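Sensor protein (Bacteroides thetaiotaomicron, PDB 2X7X) binds beta-D-fructose through this periplasmic domain of a hybrid two-component sensor, which probably passes the signal on as a histidine kinase and transcription regulator. Local coordinates at residues K128-E133 with H186-A191; N119-S124 with E215-G220; L65-A70 with P89-D94; A104-D109 with D250-L255; A241-P246 with T273-R278. All coordinates share one frame; numbering follows the deposited sequence.

Contact 1: residues K128-E133 with H186-A191; sequences KGNIVE and HPKIDA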
# COMPACT_ATOMS: atom_id res chain seq x y z
N LYS A 128 -31.77 3.85 4.09
CA LYS A 128 -32.66 4.17 5.21
C LYS A 128 -31.86 4.23 6.52
O LYS A 128 -31.17 3.27 6.87
CB LYS A 128 -33.78 3.12 5.29
CG LYS A 128 -34.82 3.33 6.44
CD LYS A 128 -36.12 2.48 6.25
CE LYS A 128 -37.09 2.65 7.46
NZ LYS A 128 -37.64 4.04 7.67
N GLY A 129 -31.96 5.34 7.23
CA GLY A 129 -31.32 5.46 8.53
C GLY A 129 -30.97 6.85 9.02
O GLY A 129 -31.01 7.83 8.27
N ASN A 130 -30.62 6.92 10.31
CA ASN A 130 -30.30 8.18 10.97
C ASN A 130 -28.80 8.37 11.16
O ASN A 130 -28.12 7.47 11.66
CB ASN A 130 -30.98 8.24 12.33
CG ASN A 130 -32.49 8.18 12.24
OD1 ASN A 130 -33.10 8.70 11.30
ND2 ASN A 130 -33.10 7.55 13.23
N ILE A 131 -28.30 9.53 10.76
CA ILE A 131 -26.87 9.85 10.84
C ILE A 131 -26.66 11.01 11.81
O ILE A 131 -27.46 11.96 11.83
CB ILE A 131 -26.30 10.30 9.46
CG1 ILE A 131 -26.71 9.34 8.34
CG2 ILE A 131 -24.77 10.44 9.51
CD1 ILE A 131 -26.23 9.79 6.95
N VAL A 132 -25.60 10.93 12.61
CA VAL A 132 -25.12 12.10 13.34
C VAL A 132 -23.76 12.52 12.76
O VAL A 132 -22.97 11.65 12.35
CB VAL A 132 -25.09 11.88 14.88
CG1 VAL A 132 -26.50 11.67 15.41
CG2 VAL A 132 -24.22 10.70 15.29
N GLU A 133 -23.50 13.83 12.71
CA GLU A 133 -22.27 14.41 12.16
C GLU A 133 -21.47 15.14 13.22
O GLU A 133 -22.02 15.94 13.97
CB GLU A 133 -22.57 15.39 11.02
CG GLU A 133 -21.34 15.88 10.25
CD GLU A 133 -21.66 16.83 9.10
OE1 GLU A 133 -22.72 17.49 9.12
OE2 GLU A 133 -20.83 16.96 8.17
N HIS A 186 -31.02 10.67 21.37
CA HIS A 186 -31.42 9.96 20.16
C HIS A 186 -31.29 8.44 20.32
O HIS A 186 -30.18 7.90 20.22
CB HIS A 186 -30.62 10.46 18.94
CG HIS A 186 -30.74 11.93 18.69
ND1 HIS A 186 -31.93 12.53 18.31
CD2 HIS A 186 -29.83 12.93 18.78
CE1 HIS A 186 -31.74 13.83 18.16
NE2 HIS A 186 -30.48 14.10 18.45
N PRO A 187 -32.42 7.74 20.57
CA PRO A 187 -32.40 6.27 20.73
C PRO A 187 -32.04 5.48 19.47
O PRO A 187 -31.58 4.34 19.56
CB PRO A 187 -33.84 5.94 21.16
CG PRO A 187 -34.66 7.10 20.69
CD PRO A 187 -33.76 8.30 20.82
N LYS A 188 -32.26 6.06 18.30
CA LYS A 188 -31.96 5.38 17.06
C LYS A 188 -30.91 6.16 16.25
O LYS A 188 -31.22 7.19 15.63
CB LYS A 188 -33.23 5.13 16.23
CG LYS A 188 -33.12 3.92 15.30
CD LYS A 188 -33.91 4.10 13.98
CE LYS A 188 -33.71 2.88 13.04
NZ LYS A 188 -33.59 3.27 11.59
N ILE A 189 -29.67 5.68 16.30
CA ILE A 189 -28.59 6.20 15.49
C ILE A 189 -27.93 5.06 14.68
O ILE A 189 -27.45 4.08 15.23
CB ILE A 189 -27.52 6.95 16.35
CG1 ILE A 189 -28.16 8.13 17.12
CG2 ILE A 189 -26.38 7.46 15.46
CD1 ILE A 189 -27.27 8.69 18.24
N ASP A 190 -27.92 5.20 13.36
CA ASP A 190 -27.40 4.14 12.50
C ASP A 190 -25.99 4.42 11.95
O ASP A 190 -25.32 3.51 11.46
CB ASP A 190 -28.41 3.85 11.37
CG ASP A 190 -29.83 3.67 11.89
OD1 ASP A 190 -30.06 2.74 12.70
OD2 ASP A 190 -30.70 4.47 11.53
N ALA A 191 -25.53 5.66 12.07
CA ALA A 191 -24.23 6.04 11.53
C ALA A 191 -23.66 7.30 12.14
O ALA A 191 -24.37 8.27 12.39
CB ALA A 191 -24.29 6.19 10.01
O HOH W 1 -33.05 2.04 9.20

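Contact 2: residues N119-S124 with E215-G220; sequences NYIASS and EMIFVG. With K (potassium ion), chain F.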
# COMPACT_ATOMS: atom_id res chain seq x y z
N ASN A 119 -22.24 9.00 0.19
CA ASN A 119 -22.60 7.88 -0.67
C ASN A 119 -22.29 6.54 -0.01
O ASN A 119 -23.08 5.62 -0.10
CB ASN A 119 -21.96 7.97 -2.07
CG ASN A 119 -22.65 9.01 -3.00
OD1 ASN A 119 -23.82 9.36 -2.83
ND2 ASN A 119 -21.88 9.51 -3.97
N TYR A 120 -21.14 6.45 0.66
CA TYR A 120 -20.75 5.22 1.30
C TYR A 120 -21.72 4.84 2.43
O TYR A 120 -22.10 3.67 2.55
CB TYR A 120 -19.30 5.31 1.80
CG TYR A 120 -18.90 4.10 2.59
CD1 TYR A 120 -18.22 3.04 1.98
CD2 TYR A 120 -19.23 3.98 3.95
CE1 TYR A 120 -17.87 1.91 2.72
CE2 TYR A 120 -18.89 2.87 4.68
CZ TYR A 120 -18.21 1.84 4.06
OH TYR A 120 -17.89 0.72 4.81
N ILE A 121 -22.13 5.81 3.25
CA ILE A 121 -23.09 5.56 4.29
C ILE A 121 -24.48 5.16 3.73
O ILE A 121 -25.12 4.23 4.24
CB ILE A 121 -23.21 6.77 5.24
CG1 ILE A 121 -21.87 7.03 5.95
CG2 ILE A 121 -24.32 6.54 6.27
CD1 ILE A 121 -21.79 8.34 6.74
N ALA A 122 -24.93 5.87 2.70
CA ALA A 122 -26.25 5.61 2.11
C ALA A 122 -26.32 4.21 1.54
O ALA A 122 -27.35 3.54 1.65
CB ALA A 122 -26.59 6.65 1.03
N SER A 123 -25.22 3.77 0.94
CA SER A 123 -25.11 2.44 0.39
C SER A 123 -25.09 1.38 1.50
O SER A 123 -25.75 0.35 1.40
CB SER A 123 -23.87 2.37 -0.52
OG SER A 123 -23.42 1.04 -0.73
N SER A 124 -24.36 1.66 2.58
CA SER A 124 -24.21 0.73 3.68
C SER A 124 -25.48 0.57 4.51
O SER A 124 -25.76 -0.51 5.03
CB SER A 124 -23.04 1.15 4.56
OG SER A 124 -22.95 0.33 5.71
N GLU A 215 -24.75 -0.76 17.17
CA GLU A 215 -26.00 -0.30 16.54
C GLU A 215 -25.77 0.62 15.36
O GLU A 215 -26.72 1.03 14.71
CB GLU A 215 -26.87 0.45 17.56
CG GLU A 215 -27.34 -0.37 18.75
CD GLU A 215 -28.13 0.46 19.75
OE1 GLU A 215 -28.11 1.71 19.68
OE2 GLU A 215 -28.79 -0.16 20.61
N MET A 216 -24.51 0.94 15.08
CA MET A 216 -24.16 2.00 14.14
C MET A 216 -22.80 1.77 13.52
O MET A 216 -21.94 1.09 14.10
CB MET A 216 -24.20 3.37 14.84
CG MET A 216 -23.23 3.52 16.00
SD MET A 216 -23.53 4.99 17.00
CE MET A 216 -24.88 4.44 18.05
N ILE A 217 -22.60 2.32 12.32
CA ILE A 217 -21.30 2.28 11.67
C ILE A 217 -20.56 3.59 11.93
O ILE A 217 -21.20 4.62 12.22
CB ILE A 217 -21.44 2.08 10.15
CG1 ILE A 217 -22.24 3.24 9.52
CG2 ILE A 217 -22.00 0.67 9.82
CD1 ILE A 217 -21.96 3.42 8.06
N PHE A 218 -19.23 3.55 11.83
CA PHE A 218 -18.39 4.72 12.05
C PHE A 218 -17.55 5.04 10.83
O PHE A 218 -16.82 4.18 10.32
CB PHE A 218 -17.50 4.54 13.29
CG PHE A 218 -18.27 4.44 14.58
CD1 PHE A 218 -18.45 5.57 15.39
CD2 PHE A 218 -18.86 3.23 14.97
CE1 PHE A 218 -19.20 5.48 16.59
CE2 PHE A 218 -19.60 3.14 16.16
CZ PHE A 218 -19.77 4.26 16.96
N VAL A 219 -17.66 6.28 10.35
CA VAL A 219 -16.86 6.73 9.20
C VAL A 219 -16.04 7.97 9.54
O VAL A 219 -16.54 8.92 10.14
CB VAL A 219 -17.73 6.97 7.94
CG1 VAL A 219 -16.85 7.25 6.76
CG2 VAL A 219 -18.61 5.75 7.66
N GLY A 220 -14.76 7.93 9.18
CA GLY A 220 -13.85 9.04 9.46
C GLY A 220 -13.09 9.46 8.22
O GLY A 220 -13.34 8.94 7.13
K K F . -19.91 -0.73 14.82
O HOH W 2 -17.30 -2.69 13.94

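Contact 3: residues L65-A70 with P89-D94; sequences LLIISA and PVILVD. With FRU (beta-D-fructofuranose), chain E.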
# COMPACT_ATOMS: atom_id res chain seq x y z
N LEU A 65 9.80 32.13 0.68
CA LEU A 65 8.50 31.55 0.34
C LEU A 65 7.76 31.10 1.59
O LEU A 65 8.36 30.67 2.58
CB LEU A 65 8.66 30.37 -0.63
CG LEU A 65 7.41 29.83 -1.35
CD1 LEU A 65 7.74 29.35 -2.76
CD2 LEU A 65 6.71 28.73 -0.57
N LEU A 66 6.44 31.21 1.53
CA LEU A 66 5.58 30.87 2.66
C LEU A 66 4.58 29.77 2.33
O LEU A 66 3.82 29.88 1.37
CB LEU A 66 4.86 32.12 3.17
CG LEU A 66 4.08 31.95 4.48
CD1 LEU A 66 4.27 33.16 5.38
CD2 LEU A 66 2.61 31.69 4.21
N ILE A 67 4.61 28.70 3.12
CA ILE A 67 3.63 27.63 3.05
C ILE A 67 2.72 27.73 4.27
O ILE A 67 3.18 27.62 5.41
CB ILE A 67 4.29 26.22 2.98
CG1 ILE A 67 5.07 26.05 1.68
CG2 ILE A 67 3.24 25.12 3.05
CD1 ILE A 67 6.12 24.96 1.76
N ILE A 68 1.43 27.93 4.02
CA ILE A 68 0.46 28.04 5.12
C ILE A 68 -0.78 27.16 4.93
O ILE A 68 -1.29 26.99 3.82
CB ILE A 68 0.03 29.52 5.38
CG1 ILE A 68 -0.90 29.61 6.60
CG2 ILE A 68 -0.65 30.12 4.17
CD1 ILE A 68 -1.32 30.99 6.98
N SER A 69 -1.25 26.62 6.05
CA SER A 69 -2.55 25.98 6.14
C SER A 69 -3.45 26.81 7.06
O SER A 69 -3.32 26.75 8.29
CB SER A 69 -2.39 24.54 6.65
OG SER A 69 -3.61 24.08 7.21
N ALA A 70 -4.38 27.56 6.47
CA ALA A 70 -5.18 28.57 7.18
C ALA A 70 -6.20 28.03 8.20
O ALA A 70 -7.23 27.47 7.81
CB ALA A 70 -5.87 29.50 6.18
N PRO A 89 5.93 35.04 -2.07
CA PRO A 89 5.06 34.02 -2.67
C PRO A 89 4.46 33.06 -1.63
O PRO A 89 5.19 32.52 -0.79
CB PRO A 89 6.00 33.30 -3.65
CG PRO A 89 7.34 33.45 -3.07
CD PRO A 89 7.36 34.77 -2.33
N VAL A 90 3.15 32.86 -1.71
CA VAL A 90 2.39 32.09 -0.70
C VAL A 90 1.79 30.81 -1.29
O VAL A 90 1.09 30.84 -2.31
CB VAL A 90 1.22 32.92 -0.10
CG1 VAL A 90 0.42 32.08 0.91
CG2 VAL A 90 1.73 34.23 0.53
N ILE A 91 2.07 29.68 -0.64
CA ILE A 91 1.41 28.42 -1.01
C ILE A 91 0.39 28.03 0.05
O ILE A 91 0.74 27.85 1.24
CB ILE A 91 2.38 27.25 -1.24
CG1 ILE A 91 3.31 27.53 -2.43
CG2 ILE A 91 1.59 25.97 -1.50
CD1 ILE A 91 4.39 26.48 -2.63
N LEU A 92 -0.86 27.89 -0.39
CA LEU A 92 -1.91 27.38 0.45
C LEU A 92 -1.95 25.87 0.35
O LEU A 92 -2.04 25.32 -0.76
CB LEU A 92 -3.27 27.98 0.06
CG LEU A 92 -3.44 29.50 0.09
CD1 LEU A 92 -4.83 29.83 -0.36
CD2 LEU A 92 -3.18 30.11 1.46
N VAL A 93 -1.87 25.21 1.50
CA VAL A 93 -2.04 23.77 1.58
C VAL A 93 -3.29 23.39 2.37
O VAL A 93 -3.55 23.97 3.44
CB VAL A 93 -0.83 23.07 2.24
CG1 VAL A 93 -0.99 21.57 2.14
CG2 VAL A 93 0.44 23.45 1.55
N ASP A 94 -4.04 22.42 1.85
CA ASP A 94 -5.10 21.73 2.61
C ASP A 94 -6.28 22.65 2.98
O ASP A 94 -7.38 22.47 2.46
CB ASP A 94 -4.47 20.97 3.82
CG ASP A 94 -5.37 20.92 5.04
OD1 ASP A 94 -6.52 20.45 4.94
OD2 ASP A 94 -4.92 21.32 6.13
C1 FRU E . -4.79 17.61 10.70
C2 FRU E . -6.30 17.64 10.51
C3 FRU E . -6.81 16.36 9.85
C4 FRU E . -7.89 16.89 8.93
C5 FRU E . -7.25 18.18 8.43
C6 FRU E . -8.22 19.23 7.91
O1 FRU E . -4.41 18.63 11.62
O2 FRU E . -6.92 17.88 11.78
O3 FRU E . -7.28 15.39 10.80
O4 FRU E . -8.22 15.98 7.87
O5 FRU E . -6.62 18.69 9.61
O6 FRU E . -7.47 20.34 7.36

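Contact 4: residues A104-D109 with D250-L255; sequences AYIGAD and DKVLQL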
# COMPACT_ATOMS: atom_id res chain seq x y z
N ALA A 104 -0.10 29.81 -5.15
CA ALA A 104 -0.56 28.49 -5.57
C ALA A 104 -1.29 27.73 -4.48
O ALA A 104 -1.00 27.90 -3.29
CB ALA A 104 0.61 27.65 -6.12
N TYR A 105 -2.23 26.90 -4.89
CA TYR A 105 -2.99 26.06 -3.98
C TYR A 105 -2.69 24.59 -4.26
O TYR A 105 -2.67 24.16 -5.41
CB TYR A 105 -4.50 26.32 -4.11
CG TYR A 105 -5.36 25.35 -3.33
CD1 TYR A 105 -5.33 25.33 -1.93
CD2 TYR A 105 -6.18 24.44 -3.98
CE1 TYR A 105 -6.10 24.42 -1.20
CE2 TYR A 105 -6.96 23.53 -3.26
CZ TYR A 105 -6.92 23.53 -1.87
OH TYR A 105 -7.69 22.63 -1.15
N ILE A 106 -2.44 23.83 -3.19
CA ILE A 106 -2.41 22.37 -3.31
C ILE A 106 -3.20 21.69 -2.19
O ILE A 106 -3.10 22.06 -1.01
CB ILE A 106 -0.98 21.82 -3.38
CG1 ILE A 106 -1.01 20.31 -3.66
CG2 ILE A 106 -0.22 22.14 -2.11
CD1 ILE A 106 0.37 19.66 -3.74
N GLY A 107 -3.99 20.69 -2.56
CA GLY A 107 -4.77 19.93 -1.58
C GLY A 107 -5.73 18.94 -2.20
O GLY A 107 -5.80 18.83 -3.42
N ALA A 108 -6.45 18.21 -1.37
CA ALA A 108 -7.44 17.26 -1.86
C ALA A 108 -8.82 17.89 -1.78
O ALA A 108 -9.05 18.75 -0.93
CB ALA A 108 -7.37 15.99 -1.06
N ASP A 109 -9.75 17.48 -2.64
CA ASP A 109 -11.09 18.09 -2.66
C ASP A 109 -11.97 17.63 -1.49
O ASP A 109 -12.48 16.50 -1.48
CB ASP A 109 -11.81 17.86 -3.99
CG ASP A 109 -13.06 18.72 -4.14
OD1 ASP A 109 -13.55 18.84 -5.28
OD2 ASP A 109 -13.54 19.30 -3.14
N ASP A 250 6.13 15.94 -0.04
CA ASP A 250 7.07 16.05 -1.16
C ASP A 250 6.56 16.90 -2.33
O ASP A 250 7.32 17.69 -2.90
CB ASP A 250 7.48 14.66 -1.66
CG ASP A 250 6.32 13.88 -2.24
OD1 ASP A 250 6.51 13.26 -3.32
OD2 ASP A 250 5.23 13.88 -1.62
N LYS A 251 5.28 16.74 -2.69
CA LYS A 251 4.71 17.50 -3.79
C LYS A 251 4.52 18.97 -3.41
O LYS A 251 4.44 19.84 -4.29
CB LYS A 251 3.39 16.89 -4.26
CG LYS A 251 3.53 15.65 -5.17
CD LYS A 251 2.18 15.28 -5.79
CE LYS A 251 2.15 13.83 -6.30
NZ LYS A 251 2.86 13.69 -7.59
N VAL A 252 4.45 19.24 -2.11
CA VAL A 252 4.35 20.60 -1.59
C VAL A 252 5.67 21.31 -1.81
O VAL A 252 5.69 22.43 -2.32
CB VAL A 252 3.98 20.63 -0.09
CG1 VAL A 252 4.18 22.01 0.51
CG2 VAL A 252 2.54 20.20 0.10
N LEU A 253 6.77 20.66 -1.44
CA LEU A 253 8.09 21.25 -1.65
C LEU A 253 8.47 21.41 -3.12
O LEU A 253 9.07 22.42 -3.50
CB LEU A 253 9.17 20.48 -0.91
CG LEU A 253 10.45 21.33 -0.75
CD1 LEU A 253 10.21 22.54 0.17
CD2 LEU A 253 11.59 20.51 -0.23
N GLN A 254 8.13 20.42 -3.95
CA GLN A 254 8.39 20.52 -5.38
C GLN A 254 7.73 21.74 -5.98
O GLN A 254 8.26 22.36 -6.91
CB GLN A 254 7.90 19.27 -6.11
CG GLN A 254 9.02 18.34 -6.56
CD GLN A 254 8.80 16.92 -6.08
OE1 GLN A 254 9.41 16.48 -5.10
NE2 GLN A 254 7.89 16.19 -6.75
N LEU A 255 6.57 22.09 -5.43
CA LEU A 255 5.84 23.27 -5.85
C LEU A 255 6.61 24.52 -5.43
O LEU A 255 6.84 25.41 -6.24
CB LEU A 255 4.43 23.26 -5.25
CG LEU A 255 3.40 24.34 -5.60
CD1 LEU A 255 3.12 24.39 -7.10
CD2 LEU A 255 2.12 24.08 -4.81

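Contact 5: residues A241-P246 with T273-R278; sequences ATFIYP and TAVVDR. With FRU (beta-D-fructofuranose), chain E; PO4 (phosphate ion), chain D.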
# COMPACT_ATOMS: atom_id res chain seq x y z
N ALA A 241 -15.11 2.61 7.92
CA ALA A 241 -14.49 3.19 6.74
C ALA A 241 -13.80 4.50 7.09
O ALA A 241 -14.18 5.18 8.04
CB ALA A 241 -15.52 3.40 5.61
N THR A 242 -12.79 4.84 6.32
CA THR A 242 -12.18 6.16 6.39
C THR A 242 -11.62 6.53 5.02
O THR A 242 -11.37 5.66 4.19
CB THR A 242 -11.13 6.27 7.51
OG1 THR A 242 -10.67 7.62 7.60
CG2 THR A 242 -9.95 5.31 7.27
N PHE A 243 -11.47 7.82 4.76
CA PHE A 243 -11.04 8.29 3.44
C PHE A 243 -9.66 8.88 3.51
O PHE A 243 -9.34 9.60 4.46
CB PHE A 243 -12.05 9.29 2.87
CG PHE A 243 -13.30 8.63 2.40
CD1 PHE A 243 -13.45 8.29 1.06
CD2 PHE A 243 -14.30 8.29 3.31
CE1 PHE A 243 -14.61 7.65 0.62
CE2 PHE A 243 -15.45 7.65 2.90
CZ PHE A 243 -15.62 7.33 1.56
N ILE A 244 -8.84 8.55 2.52
CA ILE A 244 -7.48 9.06 2.46
C ILE A 244 -7.50 10.56 2.32
O ILE A 244 -8.04 11.09 1.35
CB ILE A 244 -6.70 8.43 1.28
CG1 ILE A 244 -6.39 6.95 1.59
CG2 ILE A 244 -5.42 9.23 0.99
CD1 ILE A 244 -5.51 6.27 0.56
N TYR A 245 -6.95 11.26 3.31
CA TYR A 245 -6.70 12.69 3.17
C TYR A 245 -5.19 12.87 3.09
O TYR A 245 -4.50 12.86 4.12
CB TYR A 245 -7.32 13.50 4.31
CG TYR A 245 -7.33 14.98 4.02
CD1 TYR A 245 -7.98 15.49 2.88
CD2 TYR A 245 -6.71 15.89 4.87
CE1 TYR A 245 -8.01 16.86 2.59
CE2 TYR A 245 -6.73 17.26 4.60
CZ TYR A 245 -7.38 17.73 3.46
OH TYR A 245 -7.42 19.09 3.17
N PRO A 246 -4.68 13.00 1.86
CA PRO A 246 -3.23 12.85 1.62
C PRO A 246 -2.42 14.05 2.06
O PRO A 246 -2.83 15.20 1.88
CB PRO A 246 -3.14 12.65 0.10
CG PRO A 246 -4.36 13.35 -0.45
CD PRO A 246 -5.43 13.26 0.62
N THR A 273 -8.53 11.26 -3.33
CA THR A 273 -8.81 10.45 -2.15
C THR A 273 -9.12 9.00 -2.57
O THR A 273 -9.16 8.68 -3.77
CB THR A 273 -9.97 11.07 -1.33
OG1 THR A 273 -10.19 10.31 -0.14
CG2 THR A 273 -11.26 11.13 -2.15
N ALA A 274 -9.30 8.13 -1.58
CA ALA A 274 -9.83 6.78 -1.77
C ALA A 274 -10.41 6.31 -0.45
O ALA A 274 -9.96 6.73 0.62
CB ALA A 274 -8.76 5.82 -2.24
N VAL A 275 -11.42 5.46 -0.54
CA VAL A 275 -11.99 4.85 0.64
C VAL A 275 -11.06 3.72 1.13
O VAL A 275 -10.44 3.01 0.33
CB VAL A 275 -13.42 4.32 0.37
CG1 VAL A 275 -13.40 3.03 -0.46
CG2 VAL A 275 -14.18 4.13 1.67
N VAL A 276 -10.97 3.59 2.45
CA VAL A 276 -10.26 2.51 3.09
C VAL A 276 -11.21 1.83 4.05
O VAL A 276 -11.75 2.48 4.94
CB VAL A 276 -9.05 3.02 3.88
CG1 VAL A 276 -8.38 1.88 4.67
CG2 VAL A 276 -8.05 3.70 2.96
N ASP A 277 -11.39 0.53 3.90
CA ASP A 277 -12.30 -0.23 4.75
C ASP A 277 -11.85 -1.68 4.85
O ASP A 277 -10.74 -2.01 4.41
CB ASP A 277 -13.74 -0.12 4.21
CG ASP A 277 -13.87 -0.55 2.76
OD1 ASP A 277 -12.97 -1.23 2.23
OD2 ASP A 277 -14.90 -0.23 2.14
N ARG A 278 -12.69 -2.54 5.43
CA ARG A 278 -12.32 -3.94 5.64
C ARG A 278 -11.79 -4.65 4.39
O ARG A 278 -10.82 -5.37 4.47
CB ARG A 278 -13.46 -4.73 6.30
CG ARG A 278 -13.36 -4.73 7.86
CD ARG A 278 -14.67 -5.15 8.61
C1 FRU E . -4.79 17.61 10.70
C2 FRU E . -6.30 17.64 10.51
C3 FRU E . -6.81 16.36 9.85
C4 FRU E . -7.89 16.89 8.93
C5 FRU E . -7.25 18.18 8.43
C6 FRU E . -8.22 19.23 7.91
O1 FRU E . -4.41 18.63 11.62
O2 FRU E . -6.92 17.88 11.78
O3 FRU E . -7.28 15.39 10.80
O4 FRU E . -8.22 15.98 7.87
O5 FRU E . -6.62 18.69 9.61
O6 FRU E . -7.47 20.34 7.36
P PO4 D . -12.21 4.64 -4.33
O1 PO4 D . -13.27 5.00 -5.35
O2 PO4 D . -12.06 3.15 -4.26
O3 PO4 D . -10.89 5.23 -4.75
O4 PO4 D . -12.60 5.20 -2.98

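Contact 1: residues K128-E133 with H186-A191
N130 and D190 grip each other through backbone and side chain where strand 128-135 meets the loop leading into strand 191-194, in one lobe of the periplasmic binding protein fold. The N130 N-H points almost straight at D190 OD2 (2.7 Å, 168°), which receives it on its anti lone pair. In return N130 O accepts the D190 N-H at 2.8 Å, and a weaker bond comes to it from A191 N. Two residues on, V132 N binds A191 O at 2.9 Å, which sets I131 beside A191 as a parallel pair. The amide of N130 is used as well: ND2 gives a bond of 3.1 Å to K188 O, arriving from above the carbonyl plane. An asparagine suits a place where a strand must bind the backbone of a loop. Next to these bonds, V132 CG2 and I189 CG2 touch at 3.9 Å, their branched side chains crossing at about a right angle.

G129 CA lies beside D190 OD2, and the backbone angles of this residue (phi 155°, psi 168°) call for glycine. Further out, strand 159-167 bonds to G129 and I131, and I131 also packs on F150 of helix 141-155. Positioning D190 is K188, whose chain bends at chi2 and chi4; its NZ forms a salt bridge of 3.1 Å on the syn side of D190 OD2, and a water lies 2.7 Å from K188 NZ.

Contact 2: residues N119-S124 with E215-G220
I217 and V219 face I121, Y120 and S124 across the interface between strand 217-220 and helix 110-124, a helix-on-sheet layer of the Rossmann-like lobe. The two short segments run nearly antiparallel (166°), their axes 10.2 Å apart. Leading into the strand, E215 forms a salt bridge with R212, and M216 turns its carbonyl oxygen to a potassium ion, with M216 O 2.8 Å from the metal; E213 O binds the same ion.

I217 is the first to reach the helix. Its CG1 sits between the backbone N and the carbonyl carbon (chi1 60°), and the CD1 beyond it lies 4.2 Å from I121 CG1 and 4.0 Å from S124 OG. A long branched residue suits this place, because it reaches the last turn of the helix, where CD1 meets S124. F218, by the alternation of a strand, points away from the helix and meets Y204 edge-to-face, while its N-H bonds to D240. V219 comes back to the helix side: CG2 touches I121 CG1 at 3.9 Å and, obliquely, Y120 CE2 at 4.2 Å. G220 carries the strand on beside strand 241-244.

No hydrogen bond joins the two segments. The strand's backbone bonds go largely to its sheet neighbours and the helix's to its own turns, so the pairing rests mainly on apolar packing of methyl and methylene groups and the Y120 ring, which imposes little directionality.

Contact 3: residues L65-A70 with P89-D94
L65 leans over P89 and I91 at the start of two parallel strands. Its CB and CG lie against P89, with CG 4.0 Å from P89 CG; CD1 also nears P89 CG, while CD2 reaches I91 CD1 at 3.8 Å. Between the backbones, L66 N bonds to P89 O, L66 O takes I91 N, and I68 repeats the pattern with I91 O and V93 N. Branched aliphatic residues fill both faces: I67 CG2 meets V93 CG2 at 3.6 Å on one, I68 CG2 meets L92 CD2 at 3.7 Å on the other.

The strand ends turn polar. S69 OG donates to D94 OD2 at 3.2 Å, and fructose O6 donates to D94 OD1 at 2.6 Å; Y245 and R20 also hold this carboxylate. An alanine in place of D94 would probably leave fructose O6, S69 OG, the Y245 hydroxyl and R20 without their shared partner. The arrangement is a beta-alpha-beta unit, 65-68, 73-85 and 90-93, delivering a sugar-binding residue at the strands' C-terminal ends.

Contact 4: residues A104-D109 with D250-L255
I106 carries the contact of strand 104-108 with V252, L255 and K251 of helix 249-260, one of the helix-on-sheet layers of the Rossmann-like lobe built on the six-stranded parallel sheet. The segments run nearly antiparallel, at 169°, and their axes pass 9.7 Å apart.

The apolar contacts come first. I106 CG2 touches V252 CG2 at 4.0 Å and L255 CD2 at 4.1 Å, and I106 and L255 slide past each other in opposite directions. CG1 of I106 lies anti to the backbone N (chi1 -174°), and the extended chi2 carries CD1 on to 4.1 Å from K251 CB. Replacing I106 with an alanine would probably open a gap against V252 and K251 and let their side chains shift, since the contacts of CG2 and CD1 would be gone. K251 lends its aliphatic base here. A104, too small to crowd the helix, completes the row: its CB rests 4.1 Å from L255 CD2.

Polar groups serve other partners. The backbone of the strand pairs with L92 and T269 on its two sides. D109 is the N-cap of helix 110-124, its OD2 accepting a hydrogen bond from Y111 N.

Contact 5: residues A241-P246 with T273-R278
F243 receives V275 over one face of its ring: V275 CG2 stands 3.9 Å from the ring centroid and 26° off the normal, a CH-pi contact offset toward the rim. T273 OG1 lies at the ring's edge, near its plane. The second flat group, Y245, points away from strand 275-277 and belongs to the sugar pocket; fructose O4 comes obliquely to within 3.4 Å of Y245 CD2, while W19 and R146 meet the ring and N110 bonds to its OH.

Antiparallel pairing holds the backbones. T242 and V276 form a hydrogen-bonded pair, with T242 N to V276 O at 2.9 Å and V276 N to T242 O at 2.7 Å; F243 and V275 make the non-hydrogen-bonded pair beside it. I244 N then binds A274 O, and T273 OG1 follows, donating to I244 O at 2.7 Å, a role open to a threonine hydroxyl but not to an apolar residue. V275 N bonds to a phosphate ion, probably from the crystallisation liquor.

Strand 275-277 is thus the outermost strand of the mixed sheet within this chain, beyond 217-220 and 241-244. Helix 110-124 packs against F243 through S116 and V117, whereas M284 of helix 281-304 meets I244 and V276.

In the fold
From the N terminus, contact 3 closes first, a short loop within the lobe built on the six-stranded parallel sheet. Contact 4 opens next at strand 104-108, beside strand 90-93 of contact 3, and does not close until helix 249-260. Within that long loop the chain crosses into the lobe of the mixed sheet, where contact 2 encloses contact 1, and the two touch between D190 and I217. Contact 5 opens at 241-246, before contact 4 has closed, and ends after it, so these two cross; its strand 241-244 lies next to 217-220 of contact 2. Across the cleft, D94 of contact 3 meets Y245 of contact 5, both at the fructose.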